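Local coordinates for protein Mannose/sialic acid-binding lectin (Polygonatum cyrtonema, PDB 3A0D) that binds methyl alpha-D-mannopyranoside in this crystal and, as a bulb-type lectin domain cut from a longer protein, probably recognises mannose-containing carbohydrates, at residues P20-I25 with Q91-V96; C53-H58 with Y85-Q90; N79-H84 with Y98-W103. All coordinates share one frame; numbering follows the deposited sequence.

From the N terminus, residues 20-25 come first and meet 91-96 in contact 1, closing a loop of 65 residues. Contact 2 lies wholly within that loop: 53-58 returns to 85-90, just before 91-96. Contact 3 crosses both, because 79-84 falls between the two segments of contact 2 while its partner, 98-103, follows the second segment of contact 1. Strands 22-26 and 54-57 belong to two different four-stranded sheets, and contacts 1 and 2 fasten each of them to the sheet that holds strands 86-89 and 95-104. Contacts 1 and 2 thus join the three sheets of a beta-prism II fold, whereas contact 3 joins the 79-84 loop to the later part of strand 95-104, which pairs with a strand of the second subunit.

Contact 1: residues P20-I25 with Q91-V96; sequences PSYRLI and QDRNVV. With MMA (methyl alpha-D-mannopyranoside), chain B; SO4 (sulfate ion), chain G.
Tyr22 and Arg93 make the main apolar contact, a CH-pi interaction in which the arginine chain runs over one face of the phenol ring, the two side chains crossing at about a right angle. Arg93 CG stands 3.6 Å from the Tyr22 ring centroid, nearly on the ring normal, while CB and CD spread over the same face toward the CE1 and CE2 sides. Deeper in, Leu24 and Val95 meet tip to tip, with Leu24 CD2 3.8 Å from Val95 CG1; the leucine reaches across because its CG lies opposite the backbone N (chi1 -179°). Leu89 packs against both residues. At the ring edge, Tyr22 CE1 comes 3.4 Å from Gln91 O.

The polar links involve the ends of Tyr22 and Arg93. A water 2.7 Å from Tyr22 OH gives a hydrogen bond to Gln91 O. The arginine bends at chi3 (74°) and its guanidinium edge meets a sulfate, probably from the crystallisation liquor, Arg93 NH1 to O3 at 2.7 Å and nearly straight; NH1 also makes a salt bridge to Asp36.

Within 91-96, Asp92 OD1 closes an Asx turn by accepting from Asn94 N at 2.9 Å, the N-H arriving from above the carboxylate plane; OD1 also accepts from Gln90 NE2. The other oxygen, OD2, accepts from O2 of the bound mannoside at 2.6 Å, and Asn94 ND2 donates to that same O2. The turn thus probably positions the sugar-binding side chains, and the aliphatic part of Arg93 over Tyr22 joins it to strand 22-26.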
loop_
_atom_site.group_PDB
_atom_site.type_symbol
_atom_site.label_atom_id
_atom_site.label_comp_id
_atom_site.label_asym_id
_atom_site.label_seq_id
_atom_site.Cartn_x
_atom_site.Cartn_y
_atom_site.Cartn_z
ATOM N N PRO A 20 -4.543 -8.240 13.245
ATOM C CA PRO A 20 -4.168 -7.854 14.607
ATOM C C PRO A 20 -2.804 -8.392 15.029
ATOM O O PRO A 20 -2.383 -8.189 16.167
ATOM C CB PRO A 20 -5.279 -8.470 15.431
ATOM C CG PRO A 20 -5.431 -9.808 14.757
ATOM C CD PRO A 20 -5.362 -9.469 13.264
ATOM N N SER A 21 -2.102 -9.057 14.115
ATOM C CA SER A 21 -0.823 -9.662 14.472
ATOM C C SER A 21 0.420 -9.322 13.654
ATOM O O SER A 21 1.515 -9.730 14.027
ATOM C CB SER A 21 -0.989 -11.183 14.478
ATOM O OG SER A 21 -2.161 -11.558 15.179
ATOM N N TYR A 22 0.274 -8.592 12.555
ATOM C CA TYR A 22 1.432 -8.266 11.721
ATOM C C TYR A 22 2.056 -6.899 12.004
ATOM O O TYR A 22 1.384 -5.869 11.951
ATOM C CB TYR A 22 1.046 -8.354 10.245
ATOM C CG TYR A 22 0.526 -9.713 9.812
ATOM C CD1 TYR A 22 -0.188 -9.853 8.622
ATOM C CD2 TYR A 22 0.754 -10.857 10.584
ATOM C CE1 TYR A 22 -0.667 -11.094 8.208
ATOM C CE2 TYR A 22 0.279 -12.107 10.178
ATOM C CZ TYR A 22 -0.432 -12.213 8.986
ATOM O OH TYR A 22 -0.910 -13.434 8.567
ATOM N N ARG A 23 3.357 -6.893 12.282
ATOM C CA ARG A 23 4.057 -5.647 12.570
ATOM C C ARG A 23 5.449 -5.625 11.939
ATOM O O ARG A 23 6.313 -6.431 12.290
ATOM C CB ARG A 23 4.170 -5.449 14.087
ATOM C CG ARG A 23 4.713 -4.087 14.500
ATOM C CD ARG A 23 4.797 -3.965 16.015
ATOM N NE ARG A 23 5.174 -2.622 16.447
ATOM C CZ ARG A 23 5.387 -2.278 17.715
ATOM N NH1 ARG A 23 5.263 -3.183 18.678
ATOM N NH2 ARG A 23 5.718 -1.030 18.022
ATOM N N LEU A 24 5.649 -4.705 10.999
ATOM C CA LEU A 24 6.927 -4.548 10.312
ATOM C C LEU A 24 7.548 -3.292 10.916
ATOM O O LEU A 24 7.100 -2.179 10.643
ATOM C CB LEU A 24 6.691 -4.369 8.811
ATOM C CG LEU A 24 7.915 -4.215 7.911
ATOM C CD1 LEU A 24 8.829 -5.430 8.040
ATOM C CD2 LEU A 24 7.453 -4.039 6.483
ATOM N N ILE A 25 8.592 -3.467 11.718
ATOM C CA ILE A 25 9.196 -2.335 12.406
ATOM C C ILE A 25 10.668 -2.013 12.152
ATOM O O ILE A 25 11.516 -2.905 12.109
ATOM C CB ILE A 25 8.999 -2.507 13.940
ATOM C CG1 ILE A 25 9.636 -1.348 14.708
ATOM C CG2 ILE A 25 9.623 -3.816 14.397
ATOM C CD1 ILE A 25 9.258 -1.330 16.183
ATOM N N GLN A 91 -2.102 -8.051 4.064
ATOM C CA GLN A 91 -2.863 -8.891 4.974
ATOM C C GLN A 91 -2.515 -10.357 4.763
ATOM O O GLN A 91 -2.803 -11.186 5.620
ATOM C CB GLN A 91 -4.372 -8.672 4.811
ATOM C CG GLN A 91 -4.817 -8.211 3.449
ATOM C CD GLN A 91 -4.415 -6.780 3.166
ATOM O OE1 GLN A 91 -3.261 -6.497 2.842
ATOM N NE2 GLN A 91 -5.368 -5.863 3.297
ATOM N N ASP A 92 -1.898 -10.683 3.627
ATOM C CA ASP A 92 -1.498 -12.065 3.383
ATOM C C ASP A 92 -0.106 -12.276 3.982
ATOM O O ASP A 92 0.510 -13.326 3.810
ATOM C CB ASP A 92 -1.528 -12.400 1.877
ATOM C CG ASP A 92 -0.391 -11.760 1.089
ATOM O OD1 ASP A 92 0.264 -10.826 1.594
ATOM O OD2 ASP A 92 -0.163 -12.195 -0.062
ATOM N N ARG A 93 0.363 -11.249 4.692
ATOM C CA ARG A 93 1.657 -11.230 5.386
ATOM C C ARG A 93 2.901 -11.040 4.525
ATOM O O ARG A 93 4.026 -11.055 5.036
ATOM C CB ARG A 93 1.832 -12.488 6.248
ATOM C CG ARG A 93 2.742 -12.262 7.445
ATOM C CD ARG A 93 2.973 -13.530 8.262
ATOM N NE ARG A 93 3.866 -14.464 7.585
ATOM C CZ ARG A 93 4.324 -15.586 8.128
ATOM N NH1 ARG A 93 3.973 -15.923 9.362
ATOM N NH2 ARG A 93 5.144 -16.371 7.438
ATOM N N ASN A 94 2.717 -10.866 3.223
ATOM C CA ASN A 94 3.856 -10.650 2.345
ATOM C C ASN A 94 4.175 -9.156 2.419
ATOM O O ASN A 94 3.284 -8.348 2.683
ATOM C CB ASN A 94 3.503 -11.047 0.909
ATOM C CG ASN A 94 4.730 -11.389 0.075
ATOM O OD1 ASN A 94 5.858 -11.324 0.558
ATOM N ND2 ASN A 94 4.509 -11.761 -1.182
ATOM N N VAL A 95 5.444 -8.800 2.232
ATOM C CA VAL A 95 5.883 -7.403 2.247
ATOM C C VAL A 95 6.367 -7.170 0.824
ATOM O O VAL A 95 7.297 -7.831 0.360
ATOM C CB VAL A 95 7.029 -7.172 3.262
ATOM C CG1 VAL A 95 7.565 -5.753 3.140
ATOM C CG2 VAL A 95 6.511 -7.403 4.684
ATOM N N VAL A 96 5.743 -6.223 0.135
ATOM C CA VAL A 96 6.054 -5.995 -1.266
ATOM C C VAL A 96 6.268 -4.559 -1.722
ATOM O O VAL A 96 5.623 -3.636 -1.236
ATOM C CB VAL A 96 4.915 -6.585 -2.134
ATOM C CG1 VAL A 96 5.315 -6.603 -3.607
ATOM C CG2 VAL A 96 4.551 -7.972 -1.632
HETATM C C1 MMA B . 2.189 -13.196 -3.880
HETATM C C2 MMA B . 1.169 -12.207 -3.250
HETATM C C3 MMA B . 1.076 -10.955 -4.147
HETATM C C4 MMA B . 2.470 -10.313 -4.226
HETATM C C5 MMA B . 3.456 -11.340 -4.818
HETATM C C6 MMA B . 4.858 -10.712 -4.871
HETATM C C7 MMA B . 2.670 -14.555 -5.750
HETATM O O1 MMA B . 1.727 -13.615 -5.190
HETATM O O2 MMA B . 1.629 -11.813 -1.945
HETATM O O3 MMA B . 0.148 -10.024 -3.577
HETATM O O4 MMA B . 2.415 -9.158 -5.064
HETATM O O5 MMA B . 3.503 -12.534 -3.978
HETATM O O6 MMA B . 5.793 -11.647 -5.408
HETATM S S SO4 G . 6.198 -18.898 10.095
HETATM O O1 SO4 G . 7.094 -18.099 9.239
HETATM O O2 SO4 G . 6.968 -19.446 11.227
HETATM O O3 SO4 G . 5.105 -18.052 10.612
HETATM O O4 SO4 G . 5.622 -20.002 9.302
HETATM O O HOH W 1 -2.526 -13.844 6.385
#

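Contact 2: residues C53-H58 with Y85-Q90; sequences CRLTLH and YVLVLQ. With MMA (methyl alpha-D-mannopyranoside), chain B.
The Tyr85 ring meets His58 through a backbone atom: His58 O lies 3.9 Å from Tyr85 CD1, approaching obliquely. On its other long side the ring is close to Gly99, and its hydroxyl is hydrogen-bonded to Lys81 O. The His58 imidazole makes no contact with segment 85-90; one of its faces carries Thr56 CG2, 4.0 Å above the plane and displaced toward the rim, and its NE2 makes a weak hydrogen bond to Tyr66 OH. A third flat group, the Gln90 amide, lies at the far end of its segment, where NE2 donates to mannoside O3 at 3.2 Å and OE1 is hydrogen-bonded to the Tyr98 hydroxyl.

Between these groups the contact is made by leucines, with no hydrogen bond across it. Leu57 is the wedge. With CG directed away from its own backbone N (chi1 177°), it lays the CD2 methyl on the opposing backbone, 3.4 Å from both Val86 C and Leu87 N, and therefore on the peptide link between them. The same methyl brushes Tyr85 CB at 4.0 Å and Leu87 CB at 4.1 Å, so a single carbon touches three successive residues. Leu55 and Leu87 cross at about a right angle, Leu55 CD2 meeting Leu87 CD2 at 3.8 Å.

Strands 54-57 and 86-89 are not paired: their axes approach to 8.3 Å and their directions differ by 121°, consistent with two sheets packed face to face across the interior of the beta-prism. Leu55 also packs on Leu4, Leu63 and Ile65, and Leu87 on Val95 and Ile97; the contact is buried. Strand 86-89 itself runs between strands 3-5 and 95-104, strand 54-57 between 9-10 and 63-66.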
loop_
_atom_site.group_PDB
_atom_site.type_symbol
_atom_site.label_atom_id
_atom_site.label_comp_id
_atom_site.label_asym_id
_atom_site.label_seq_id
_atom_site.Cartn_x
_atom_site.Cartn_y
_atom_site.Cartn_z
ATOM N N CYS A 53 18.564 4.367 13.096
ATOM C CA CYS A 53 18.399 4.022 11.692
ATOM C C CYS A 53 17.010 4.331 11.147
ATOM O O CYS A 53 16.049 4.471 11.904
ATOM C CB CYS A 53 18.705 2.535 11.495
ATOM S SG CYS A 53 20.435 2.106 11.869
ATOM N N ARG A 54 16.920 4.450 9.827
ATOM C CA ARG A 54 15.646 4.710 9.171
ATOM C C ARG A 54 15.568 3.908 7.875
ATOM O O ARG A 54 16.591 3.613 7.254
ATOM C CB ARG A 54 15.471 6.205 8.873
ATOM C CG ARG A 54 16.401 6.768 7.801
ATOM C CD ARG A 54 16.046 8.220 7.488
ATOM N NE ARG A 54 16.847 8.786 6.404
ATOM C CZ ARG A 54 18.150 9.034 6.481
ATOM N NH1 ARG A 54 18.817 8.767 7.595
ATOM N NH2 ARG A 54 18.790 9.559 5.444
ATOM N N LEU A 55 14.348 3.549 7.489
ATOM C CA LEU A 55 14.100 2.790 6.271
ATOM C C LEU A 55 13.552 3.770 5.234
ATOM O O LEU A 55 12.622 4.518 5.517
ATOM C CB LEU A 55 13.071 1.689 6.541
ATOM C CG LEU A 55 12.640 0.850 5.333
ATOM C CD1 LEU A 55 13.591 -0.334 5.153
ATOM C CD2 LEU A 55 11.215 0.358 5.543
ATOM N N THR A 56 14.120 3.758 4.034
ATOM C CA THR A 56 13.689 4.676 2.987
ATOM C C THR A 56 13.417 4.000 1.650
ATOM O O THR A 56 14.240 3.220 1.169
ATOM C CB THR A 56 14.762 5.774 2.748
ATOM O OG1 THR A 56 15.027 6.460 3.976
ATOM C CG2 THR A 56 14.291 6.777 1.698
ATOM N N LEU A 57 12.257 4.296 1.063
ATOM C CA LEU A 57 11.903 3.766 -0.253
ATOM C C LEU A 57 12.123 4.935 -1.208
ATOM O O LEU A 57 11.545 6.009 -1.024
ATOM C CB LEU A 57 10.435 3.327 -0.312
ATOM C CG LEU A 57 9.981 2.832 -1.695
ATOM C CD1 LEU A 57 10.812 1.616 -2.108
ATOM C CD2 LEU A 57 8.499 2.487 -1.670
ATOM N N HIS A 58 12.955 4.721 -2.221
ATOM C CA HIS A 58 13.290 5.762 -3.190
ATOM C C HIS A 58 12.350 5.833 -4.385
ATOM O O HIS A 58 11.676 4.854 -4.713
ATOM C CB HIS A 58 14.726 5.549 -3.673
ATOM C CG HIS A 58 15.751 5.757 -2.603
ATOM N ND1 HIS A 58 16.371 6.971 -2.393
ATOM C CD2 HIS A 58 16.217 4.924 -1.642
ATOM C CE1 HIS A 58 17.172 6.878 -1.347
ATOM N NE2 HIS A 58 17.097 5.646 -0.872
ATOM N N TYR A 85 7.038 4.803 -6.025
ATOM C CA TYR A 85 6.768 3.427 -5.629
ATOM C C TYR A 85 6.172 3.363 -4.234
ATOM O O TYR A 85 6.067 4.376 -3.542
ATOM C CB TYR A 85 8.061 2.608 -5.670
ATOM C CG TYR A 85 8.696 2.545 -7.043
ATOM C CD1 TYR A 85 9.326 3.659 -7.598
ATOM C CD2 TYR A 85 8.629 1.379 -7.806
ATOM C CE1 TYR A 85 9.868 3.617 -8.878
ATOM C CE2 TYR A 85 9.165 1.324 -9.083
ATOM C CZ TYR A 85 9.781 2.446 -9.616
ATOM O OH TYR A 85 10.284 2.397 -10.895
ATOM N N VAL A 86 5.784 2.162 -3.829
ATOM C CA VAL A 86 5.201 1.959 -2.513
ATOM C C VAL A 86 5.662 0.625 -1.932
ATOM O O VAL A 86 5.878 -0.343 -2.667
ATOM C CB VAL A 86 3.648 1.970 -2.580
ATOM C CG1 VAL A 86 3.143 0.702 -3.254
ATOM C CG2 VAL A 86 3.061 2.111 -1.183
ATOM N N LEU A 87 5.838 0.605 -0.615
ATOM C CA LEU A 87 6.234 -0.591 0.119
ATOM C C LEU A 87 4.988 -0.955 0.914
ATOM O O LEU A 87 4.420 -0.105 1.596
ATOM C CB LEU A 87 7.378 -0.288 1.083
ATOM C CG LEU A 87 7.687 -1.439 2.046
ATOM C CD1 LEU A 87 8.245 -2.625 1.259
ATOM C CD2 LEU A 87 8.668 -0.975 3.106
ATOM N N VAL A 88 4.564 -2.210 0.845
ATOM C CA VAL A 88 3.348 -2.605 1.540
ATOM C C VAL A 88 3.422 -3.892 2.357
ATOM O O VAL A 88 3.938 -4.907 1.889
ATOM C CB VAL A 88 2.189 -2.765 0.523
ATOM C CG1 VAL A 88 0.911 -3.146 1.235
ATOM C CG2 VAL A 88 2.001 -1.472 -0.257
ATOM N N LEU A 89 2.911 -3.829 3.582
ATOM C CA LEU A 89 2.824 -4.998 4.456
ATOM C C LEU A 89 1.387 -5.449 4.200
ATOM O O LEU A 89 0.441 -4.778 4.607
ATOM C CB LEU A 89 2.985 -4.610 5.926
ATOM C CG LEU A 89 2.473 -5.649 6.931
ATOM C CD1 LEU A 89 3.186 -6.987 6.722
ATOM C CD2 LEU A 89 2.693 -5.134 8.348
ATOM N N GLN A 90 1.232 -6.573 3.517
ATOM C CA GLN A 90 -0.088 -7.070 3.154
ATOM C C GLN A 90 -0.781 -7.961 4.175
ATOM O O GLN A 90 -0.140 -8.554 5.047
ATOM C CB GLN A 90 0.011 -7.799 1.813
ATOM C CG GLN A 90 0.559 -6.912 0.700
ATOM C CD GLN A 90 0.614 -7.602 -0.653
ATOM O OE1 GLN A 90 0.665 -6.939 -1.688
ATOM N NE2 GLN A 90 0.618 -8.932 -0.650
HETATM C C1 MMA B . 2.189 -13.196 -3.880
HETATM C C2 MMA B . 1.169 -12.207 -3.250
HETATM C C3 MMA B . 1.076 -10.955 -4.147
HETATM C C4 MMA B . 2.470 -10.313 -4.226
HETATM C C5 MMA B . 3.456 -11.340 -4.818
HETATM C C6 MMA B . 4.858 -10.712 -4.871
HETATM C C7 MMA B . 2.670 -14.555 -5.750
HETATM O O1 MMA B . 1.727 -13.615 -5.190
HETATM O O2 MMA B . 1.629 -11.813 -1.945
HETATM O O3 MMA B . 0.148 -10.024 -3.577
HETATM O O4 MMA B . 2.415 -9.158 -5.064
HETATM O O5 MMA B . 3.503 -12.534 -3.978
HETATM O O6 MMA B . 5.793 -11.647 -5.408
#

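Contact 3: residues N79-H84 with Y98-W103; sequences NGKEDH and YGPVVW. With MMA (methyl alpha-D-mannopyranoside), chain C; MMA (methyl alpha-D-mannopyranoside), chain B; SO4 (sulfate ion), chain D.
Asp83 reaches across to Pro100 and Val101. Its CB rests 3.8 Å from Pro100 CB, and CG continues over the same proline carbon. With CG set opposite the backbone N (chi1 -161°), OD1 is delivered to Val101 N, which donates at 2.8 Å in a nearly straight bond (170°) that arrives close to the C-O axis of the carboxylate. OD1 also takes a hydrogen from a water that gives its other one to Val101 O, so OD1 holds Val101 N directly and is linked to Val101 O through the water. The second oxygen, OD2, forms a salt bridge with Lys81 NZ at 3.5 Å, and that ammonium end lies against Pro100 CB.

These bonds probably help to fix the chain just after the cis Gly99-Pro100 peptide. Beside it, His84 CB touches Val101 CG2 at 3.8 Å, and both flank a mannoside held by Gln90, Asp92, Asn94 and Tyr98 of the second subunit. In this subunit Tyr98 OH accepts from O4 of its own mannoside at 2.6 Å. Tyr98 ends the Gln-x-Asp-x-Asn-x-Val-x-Tyr motif that begins at Gln90, the mannose-binding signature of bulb-type lectins, whose exchanged C-terminal strands bring neighbouring subunits to each other's sites.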
loop_
_atom_site.group_PDB
_atom_site.type_symbol
_atom_site.label_atom_id
_atom_site.label_comp_id
_atom_site.label_asym_id
_atom_site.label_seq_id
_atom_site.Cartn_x
_atom_site.Cartn_y
_atom_site.Cartn_z
ATOM N N ASN A 79 17.042 -0.733 -8.417
ATOM C CA ASN A 79 17.100 0.567 -9.065
ATOM C C ASN A 79 16.432 0.502 -10.431
ATOM O O ASN A 79 16.969 -0.098 -11.368
ATOM C CB ASN A 79 18.559 0.999 -9.211
ATOM C CG ASN A 79 19.260 1.121 -7.874
ATOM O OD1 ASN A 79 18.907 1.969 -7.052
ATOM N ND2 ASN A 79 20.251 0.265 -7.641
ATOM N N GLY A 80 15.262 1.123 -10.541
ATOM C CA GLY A 80 14.537 1.100 -11.799
ATOM C C GLY A 80 14.216 2.474 -12.345
ATOM O O GLY A 80 14.950 3.434 -12.115
ATOM N N LYS A 81 13.111 2.569 -13.072
ATOM C CA LYS A 81 12.698 3.832 -13.656
ATOM C C LYS A 81 12.339 4.851 -12.578
ATOM O O LYS A 81 11.765 4.508 -11.543
ATOM C CB LYS A 81 11.501 3.613 -14.589
ATOM C CG LYS A 81 11.135 4.834 -15.421
ATOM C CD LYS A 81 9.841 5.488 -14.953
ATOM C CE LYS A 81 8.625 4.635 -15.294
ATOM N NZ LYS A 81 7.350 5.280 -14.852
ATOM N N GLU A 82 12.695 6.106 -12.834
ATOM C CA GLU A 82 12.415 7.202 -11.915
ATOM C C GLU A 82 10.916 7.493 -11.987
ATOM O O GLU A 82 10.380 7.752 -13.064
ATOM C CB GLU A 82 13.215 8.435 -12.342
ATOM C CG GLU A 82 13.210 9.583 -11.352
ATOM C CD GLU A 82 13.730 9.181 -9.985
ATOM O OE1 GLU A 82 14.663 8.347 -9.915
ATOM O OE2 GLU A 82 13.212 9.714 -8.982
ATOM N N ASP A 83 10.243 7.443 -10.841
ATOM C CA ASP A 83 8.804 7.684 -10.786
ATOM C C ASP A 83 8.389 7.732 -9.312
ATOM O O ASP A 83 8.837 8.596 -8.561
ATOM C CB ASP A 83 8.073 6.545 -11.508
ATOM C CG ASP A 83 6.657 6.914 -11.894
ATOM O OD1 ASP A 83 5.710 6.219 -11.463
ATOM O OD2 ASP A 83 6.493 7.906 -12.634
ATOM N N HIS A 84 7.524 6.806 -8.912
ATOM C CA HIS A 84 7.074 6.699 -7.527
ATOM C C HIS A 84 6.714 5.250 -7.232
ATOM O O HIS A 84 6.166 4.547 -8.083
ATOM C CB HIS A 84 5.868 7.604 -7.254
ATOM C CG HIS A 84 6.230 9.045 -7.070
ATOM N ND1 HIS A 84 6.236 9.950 -8.109
ATOM C CD2 HIS A 84 6.655 9.723 -5.977
ATOM C CE1 HIS A 84 6.651 11.123 -7.665
ATOM N NE2 HIS A 84 6.914 11.012 -6.375
ATOM N N TYR A 98 5.882 -2.165 -4.887
ATOM C CA TYR A 98 5.180 -2.081 -6.168
ATOM C C TYR A 98 5.494 -0.762 -6.853
ATOM O O TYR A 98 5.718 0.248 -6.194
ATOM C CB TYR A 98 3.662 -2.146 -5.992
ATOM C CG TYR A 98 3.108 -3.450 -5.488
ATOM C CD1 TYR A 98 2.923 -3.668 -4.122
ATOM C CD2 TYR A 98 2.691 -4.439 -6.377
ATOM C CE1 TYR A 98 2.326 -4.835 -3.658
ATOM C CE2 TYR A 98 2.094 -5.610 -5.921
ATOM C CZ TYR A 98 1.913 -5.799 -4.561
ATOM O OH TYR A 98 1.314 -6.950 -4.103
ATOM N N GLY A 99 5.473 -0.772 -8.180
ATOM C CA GLY A 99 5.745 0.440 -8.927
ATOM C C GLY A 99 6.094 0.111 -10.361
ATOM O O GLY A 99 6.402 -1.041 -10.661
ATOM N N PRO A 100 6.088 1.102 -11.266
ATOM C CA PRO A 100 5.774 2.506 -10.996
ATOM C C PRO A 100 4.276 2.795 -10.906
ATOM O O PRO A 100 3.458 1.884 -10.764
ATOM C CB PRO A 100 6.425 3.221 -12.169
ATOM C CG PRO A 100 6.156 2.267 -13.287
ATOM C CD PRO A 100 6.490 0.919 -12.672
ATOM N N VAL A 101 3.930 4.074 -10.999
ATOM C CA VAL A 101 2.538 4.499 -10.928
ATOM C C VAL A 101 1.748 4.062 -12.156
ATOM O O VAL A 101 2.174 4.267 -13.291
ATOM C CB VAL A 101 2.423 6.034 -10.798
ATOM C CG1 VAL A 101 0.962 6.449 -10.847
ATOM C CG2 VAL A 101 3.055 6.499 -9.496
ATOM N N VAL A 102 0.594 3.453 -11.913
ATOM C CA VAL A 102 -0.281 2.993 -12.980
ATOM C C VAL A 102 -1.455 3.954 -13.145
ATOM O O VAL A 102 -1.896 4.229 -14.260
ATOM C CB VAL A 102 -0.839 1.582 -12.667
ATOM C CG1 VAL A 102 -2.036 1.275 -13.564
ATOM C CG2 VAL A 102 0.250 0.539 -12.867
ATOM N N TRP A 103 -1.942 4.475 -12.024
ATOM C CA TRP A 103 -3.091 5.373 -12.019
ATOM C C TRP A 103 -3.150 6.093 -10.678
ATOM O O TRP A 103 -2.684 5.568 -9.670
ATOM C CB TRP A 103 -4.366 4.544 -12.209
ATOM C CG TRP A 103 -5.654 5.308 -12.167
ATOM C CD1 TRP A 103 -6.258 5.960 -13.206
ATOM C CD2 TRP A 103 -6.518 5.468 -11.036
ATOM N NE1 TRP A 103 -7.449 6.509 -12.793
ATOM C CE2 TRP A 103 -7.632 6.223 -11.464
ATOM C CE3 TRP A 103 -6.462 5.045 -9.701
ATOM C CZ2 TRP A 103 -8.682 6.565 -10.605
ATOM C CZ3 TRP A 103 -7.509 5.385 -8.844
ATOM C CH2 TRP A 103 -8.602 6.138 -9.302
HETATM C C1 MMA C . 2.255 12.309 -6.114
HETATM C C2 MMA C . 2.412 11.493 -4.800
HETATM C C3 MMA C . 3.054 10.131 -5.139
HETATM C C4 MMA C . 2.133 9.394 -6.125
HETATM C C5 MMA C . 1.975 10.256 -7.393
HETATM C C6 MMA C . 1.031 9.537 -8.369
HETATM C C7 MMA C . 3.401 13.344 -7.900
HETATM O O1 MMA C . 3.560 12.560 -6.697
HETATM O O2 MMA C . 1.114 11.266 -4.222
HETATM O O3 MMA C . 3.196 9.357 -3.941
HETATM O O4 MMA C . 2.713 8.134 -6.466
HETATM O O5 MMA C . 1.402 11.556 -7.050
HETATM O O6 MMA C . 0.860 10.320 -9.550
HETATM C C1 MMA B . 2.189 -13.196 -3.880
HETATM C C2 MMA B . 1.169 -12.207 -3.250
HETATM C C3 MMA B . 1.076 -10.955 -4.147
HETATM C C4 MMA B . 2.470 -10.313 -4.226
HETATM C C5 MMA B . 3.456 -11.340 -4.818
HETATM C C6 MMA B . 4.858 -10.712 -4.871
HETATM C C7 MMA B . 2.670 -14.555 -5.750
HETATM O O1 MMA B . 1.727 -13.615 -5.190
HETATM O O2 MMA B . 1.629 -11.813 -1.945
HETATM O O3 MMA B . 0.148 -10.024 -3.577
HETATM O O4 MMA B . 2.415 -9.158 -5.064
HETATM O O5 MMA B . 3.503 -12.534 -3.978
HETATM O O6 MMA B . 5.793 -11.647 -5.408
HETATM S S SO4 D . 8.500 13.852 -5.249
HETATM O O1 SO4 D . 7.284 14.072 -6.056
HETATM O O2 SO4 D . 9.690 14.014 -6.107
HETATM O O3 SO4 D . 8.546 14.834 -4.150
HETATM O O4 SO4 D . 8.479 12.492 -4.681
HETATM O O HOH W 2 3.863 6.212 -14.040
#